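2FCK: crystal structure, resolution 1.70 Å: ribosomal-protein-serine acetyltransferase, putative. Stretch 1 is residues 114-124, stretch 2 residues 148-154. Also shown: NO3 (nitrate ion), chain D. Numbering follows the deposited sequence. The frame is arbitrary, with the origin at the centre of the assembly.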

ATOM      1  N   TYR A 114      14.957  -0.064  23.587  1.00 44.95           N
ATOM      2  CA  TYR A 114      14.407  -1.282  22.945  1.00 43.67           C
ATOM      3  C   TYR A 114      13.597  -0.969  21.695  1.00 42.62           C
ATOM      4  O   TYR A 114      13.598  -1.750  20.728  1.00 43.34           O
ATOM      5  N   GLY A 115      12.873   0.149  21.718  1.00 42.91           N
ATOM      6  CA  GLY A 115      12.075   0.496  20.529  1.00 42.35           C
ATOM      7  C   GLY A 115      12.941   0.761  19.304  1.00 41.63           C
ATOM      8  O   GLY A 115      12.672   0.270  18.191  1.00 41.36           O
ATOM      9  N   LYS A 116      14.031   1.485  19.521  1.00 41.26           N
ATOM     10  CA  LYS A 116      14.959   1.791  18.430  1.00 41.93           C
ATOM     11  C   LYS A 116      15.669   0.485  17.981  1.00 39.76           C
ATOM     12  O   LYS A 116      15.800   0.236  16.774  1.00 40.71           O
ATOM     13  N   GLU A 117      16.044  -0.364  18.917  1.00 40.10           N
ATOM     14  CA  GLU A 117      16.738  -1.593  18.567  1.00 39.58           C
ATOM     15  C   GLU A 117      15.796  -2.532  17.768  1.00 39.88           C
ATOM     16  O   GLU A 117      16.182  -3.072  16.738  1.00 40.52           O
ATOM     17  N   ALA A 118      14.563  -2.726  18.238  1.00 40.23           N
ATOM     18  CA  ALA A 118      13.618  -3.606  17.556  1.00 40.28           C
ATOM     19  C   ALA A 118      13.200  -3.052  16.168  1.00 39.86           C
ATOM     20  O   ALA A 118      13.167  -3.775  15.160  1.00 40.33           O
ATOM     21  N   LEU A 119      12.855  -1.764  16.125  1.00 39.60           N
ATOM     22  CA  LEU A 119      12.360  -1.217  14.866  1.00 39.45           C
ATOM     23  C   LEU A 119      13.485  -1.128  13.834  1.00 39.67           C
ATOM     24  O   LEU A 119      13.290  -1.418  12.646  1.00 38.77           O
ATOM     25  N   THR A 120      14.702  -0.787  14.298  1.00 38.68           N
ATOM     26  CA  THR A 120      15.828  -0.756  13.363  1.00 40.18           C
ATOM     27  C   THR A 120      16.112  -2.165  12.799  1.00 39.32           C
ATOM     28  O   THR A 120      16.386  -2.304  11.599  1.00 39.87           O
ATOM     29  N   ALA A 121      15.983  -3.195  13.648  1.00 38.20           N
ATOM     30  CA  ALA A 121      16.179  -4.593  13.183  1.00 38.93           C
ATOM     31  C   ALA A 121      15.201  -4.899  12.044  1.00 39.75           C
ATOM     32  O   ALA A 121      15.585  -5.446  10.979  1.00 39.39           O
ATOM     33  N   LEU A 122      13.959  -4.435  12.230  1.00 38.85           N
ATOM     34  CA  LEU A 122      12.939  -4.745  11.230  1.00 39.90           C
ATOM     35  C   LEU A 122      13.211  -3.968   9.940  1.00 39.43           C
ATOM     36  O   LEU A 122      13.084  -4.485   8.828  1.00 40.51           O
ATOM     37  N   ILE A 123      13.595  -2.714  10.068  1.00 39.36           N
ATOM     38  CA  ILE A 123      13.907  -1.894   8.906  1.00 38.91           C
ATOM     39  C   ILE A 123      15.082  -2.492   8.098  1.00 38.78           C
ATOM     40  O   ILE A 123      15.055  -2.600   6.863  1.00 38.42           O
ATOM     41  N   LEU A 124      16.128  -2.895   8.798  1.00 39.93           N
ATOM     42  CA  LEU A 124      17.267  -3.524   8.128  1.00 39.57           C
ATOM     43  C   LEU A 124      16.883  -4.826   7.434  1.00 40.65           C
ATOM     44  O   LEU A 124      17.334  -5.087   6.323  1.00 41.41           O
ATOM     45  N   ALA A 148       8.090  10.195  17.730  1.00 41.84           N
ATOM     46  CA  ALA A 148       9.462  10.445  18.205  1.00 41.72           C
ATOM     47  C   ALA A 148      10.325   9.193  17.888  1.00 41.49           C
ATOM     48  O   ALA A 148      11.466   9.325  17.462  1.00 41.22           O
ATOM     49  N   LEU A 149       9.746   7.995  18.054  1.00 42.54           N
ATOM     50  CA  LEU A 149      10.472   6.738  17.780  1.00 42.09           C
ATOM     51  C   LEU A 149      10.752   6.623  16.257  1.00 41.46           C
ATOM     52  O   LEU A 149      11.877   6.327  15.853  1.00 41.30           O
ATOM     53  N   ALA A 150       9.762   6.964  15.436  1.00 40.49           N
ATOM     54  CA  ALA A 150       9.956   6.915  13.990  1.00 42.02           C
ATOM     55  C   ALA A 150      11.155   7.814  13.629  1.00 42.24           C
ATOM     56  O   ALA A 150      12.075   7.403  12.879  1.00 42.46           O
ATOM     57  N   LEU A 151      11.157   9.041  14.162  1.00 42.96           N
ATOM     58  CA  LEU A 151      12.247   9.957  13.879  1.00 42.13           C
ATOM     59  C   LEU A 151      13.591   9.448  14.405  1.00 42.72           C
ATOM     60  O   LEU A 151      14.613   9.595  13.730  1.00 43.80           O
ATOM     61  N   ARG A 152      13.570   8.826  15.583  1.00 41.97           N
ATOM     62  CA  ARG A 152      14.783   8.289  16.200  1.00 45.04           C
ATOM     63  C   ARG A 152      15.409   7.205  15.304  1.00 45.10           C
ATOM     64  O   ARG A 152      16.649   7.039  15.308  1.00 45.91           O
ATOM     65  N   CYS A 153      14.566   6.461  14.581  1.00 44.17           N
ATOM     66  CA  CYS A 153      15.042   5.416  13.642  1.00 45.33           C
ATOM     67  C   CYS A 153      15.381   5.940  12.238  1.00 45.83           C
ATOM     68  O   CYS A 153      15.722   5.154  11.360  1.00 46.15           O
ATOM     69  N   GLY A 154      15.342   7.267  12.066  1.00 44.57           N
ATOM     70  CA  GLY A 154      15.801   7.923  10.832  1.00 45.54           C
ATOM     71  C   GLY A 154      14.703   8.160   9.819  1.00 45.29           C
ATOM     72  O   GLY A 154      14.971   8.431   8.631  1.00 46.50           O
TER

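Helix 114-124 crosses helix 148-152 at 60°, and no direct hydrogen bond joins them; packing, one water and a nitrate ion, probably from the crystallisation liquor, fill the contact. Gly115 lets the nitrate in: a CB here would point toward stretch 2, clash with NO3 O1 and sit tight against Leu149 CD2. Its C instead lies 3.7 Å from Leu149 CD1. Lys116 donates its backbone N to NO3 O3 (2.8 Å), while Arg152 NE reaches NO3 O2 (2.6 Å) from the other helix, so the anion bridges the two. The Lys116 side chain, all t, leaves sideways and runs over the end of the second helix, CE 3.6 Å from Arg152 O and CG 4.0 Å from Cys153 SG. Leu119 (chi1 t, chi2 p) points toward stretch 2, and its CD2 meets both Leu149 CG (4.2 Å) and Cys153 SG (3.8 Å); Leu149, also t and p, points back. Thr120 (m) turns OG1 to its own helix, donating to Lys116 O (2.8 Å). A water donates to Thr120 OG1 (2.9 Å) and to Cys153 O (2.7 Å), linking the stretches. Ile123 (m, t) points in one turn beyond Leu119 and sets CD1 4.0 Å from Cys153 CB. Cys153 (m), just past the helix, is thus the hub, touched by Lys116, Leu119, Thr120 and Ile123.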

ATOM      1  CB  TYR A 114      13.527  -2.086  23.894  1.00 44.13           C
ATOM      2  CG  TYR A 114      14.297  -2.829  25.002  1.00 43.90           C
ATOM      3  CD1 TYR A 114      13.609  -3.513  25.994  1.00 45.59           C
ATOM      4  CD2 TYR A 114      15.681  -2.849  25.023  1.00 44.07           C
ATOM      5  CE1 TYR A 114      14.275  -4.226  26.986  1.00 46.21           C
ATOM      6  CE2 TYR A 114      16.377  -3.563  26.024  1.00 47.35           C
ATOM      7  CZ  TYR A 114      15.657  -4.233  26.999  1.00 47.69           C
ATOM      8  OH  TYR A 114      16.339  -4.921  27.983  1.00 46.82           O
ATOM      9  CB  LYS A 116      15.999   2.839  18.865  1.00 42.27           C
ATOM     10  CG  LYS A 116      16.869   3.283  17.693  1.00 45.70           C
ATOM     11  CD  LYS A 116      17.855   4.339  18.143  1.00 52.45           C
ATOM     12  CE  LYS A 116      18.793   4.726  17.036  1.00 55.32           C
ATOM     13  NZ  LYS A 116      19.764   5.701  17.633  1.00 59.87           N
ATOM     14  CB  GLU A 117      17.255  -2.293  19.846  1.00 39.42           C
ATOM     15  CG  GLU A 117      18.076  -3.555  19.590  1.00 39.62           C
ATOM     16  CD  GLU A 117      18.693  -4.073  20.878  1.00 39.50           C
ATOM     17  OE1 GLU A 117      18.953  -3.262  21.792  1.00 46.09           O
ATOM     18  OE2 GLU A 117      18.909  -5.287  21.005  1.00 42.42           O
ATOM     19  CB  ALA A 118      12.382  -3.799  18.441  1.00 41.47           C
ATOM     20  CB  LEU A 119      11.643   0.142  15.090  1.00 40.24           C
ATOM     21  CG  LEU A 119      11.004   0.794  13.880  1.00 41.70           C
ATOM     22  CD1 LEU A 119       9.946  -0.126  13.331  1.00 42.64           C
ATOM     23  CD2 LEU A 119      10.361   2.144  14.308  1.00 42.07           C
ATOM     24  CB  THR A 120      17.099  -0.193  14.061  1.00 40.74           C
ATOM     25  OG1 THR A 120      16.856   1.199  14.386  1.00 42.04           O
ATOM     26  CG2 THR A 120      18.340  -0.301  13.152  1.00 40.67           C
ATOM     27  CB  ALA A 121      15.977  -5.552  14.355  1.00 38.24           C
ATOM     28  CB  LEU A 122      11.543  -4.442  11.794  1.00 40.79           C
ATOM     29  CG  LEU A 122      10.393  -4.785  10.825  1.00 39.08           C
ATOM     30  CD1 LEU A 122      10.401  -6.290  10.487  1.00 38.59           C
ATOM     31  CD2 LEU A 122       9.017  -4.348  11.386  1.00 42.91           C
ATOM     32  CB  ILE A 123      14.264  -0.476   9.405  1.00 38.12           C
ATOM     33  CG1 ILE A 123      12.958   0.248   9.904  1.00 37.07           C
ATOM     34  CG2 ILE A 123      14.964   0.376   8.268  1.00 41.53           C
ATOM     35  CD1 ILE A 123      13.337   1.518  10.738  1.00 40.24           C
ATOM     36  CB  LEU A 124      18.423  -3.766   9.100  1.00 40.48           C
ATOM     37  CG  LEU A 124      19.043  -2.461   9.600  1.00 39.61           C
ATOM     38  CD1 LEU A 124      20.100  -2.786  10.716  1.00 43.27           C
ATOM     39  CD2 LEU A 124      19.612  -1.592   8.446  1.00 45.53           C
ATOM     40  CB  ALA A 148       9.474  10.769  19.729  1.00 41.60           C
ATOM     41  CB  LEU A 149       9.679   5.528  18.288  1.00 42.53           C
ATOM     42  CG  LEU A 149      10.363   4.175  18.015  1.00 42.25           C
ATOM     43  CD1 LEU A 149      11.794   4.218  18.492  1.00 42.12           C
ATOM     44  CD2 LEU A 149       9.549   3.039  18.672  1.00 44.40           C
ATOM     45  CB  ALA A 150       8.687   7.378  13.229  1.00 41.69           C
ATOM     46  CB  LEU A 151      11.933  11.328  14.466  1.00 42.40           C
ATOM     47  CG  LEU A 151      10.711  11.970  13.828  1.00 44.18           C
ATOM     48  CD1 LEU A 151      10.340  13.276  14.582  1.00 46.91           C
ATOM     49  CD2 LEU A 151      10.945  12.280  12.321  1.00 48.07           C
ATOM     50  CB  ARG A 152      14.430   7.758  17.589  1.00 45.20           C
ATOM     51  CG  ARG A 152      15.546   7.656  18.589  1.00 51.42           C
ATOM     52  CD  ARG A 152      15.065   8.137  20.006  1.00 56.45           C
ATOM     53  NE  ARG A 152      13.919   7.360  20.477  1.00 58.46           N
ATOM     54  CZ  ARG A 152      12.753   7.856  20.898  1.00 58.03           C
ATOM     55  NH1 ARG A 152      11.816   7.020  21.281  1.00 54.69           N
ATOM     56  NH2 ARG A 152      12.534   9.173  20.997  1.00 60.22           N
ATOM     57  CB  CYS A 153      14.058   4.246  13.547  1.00 45.55           C
ATOM     58  SG  CYS A 153      13.815   3.440  15.118  1.00 46.72           S
TER
HETATM   59  N   NO3 D 303      13.343   3.842  21.897  1.00 31.27           N
HETATM   60  O1  NO3 D 303      12.000   3.717  22.170  1.00 31.23           O
HETATM   61  O2  NO3 D 303      13.944   5.002  21.481  1.00 33.96           O
HETATM   62  O3  NO3 D 303      14.155   2.762  21.999  1.00 31.55           O
HETATM   63  O   HOH W   1      16.901   2.809  11.990  1.00 42.08           O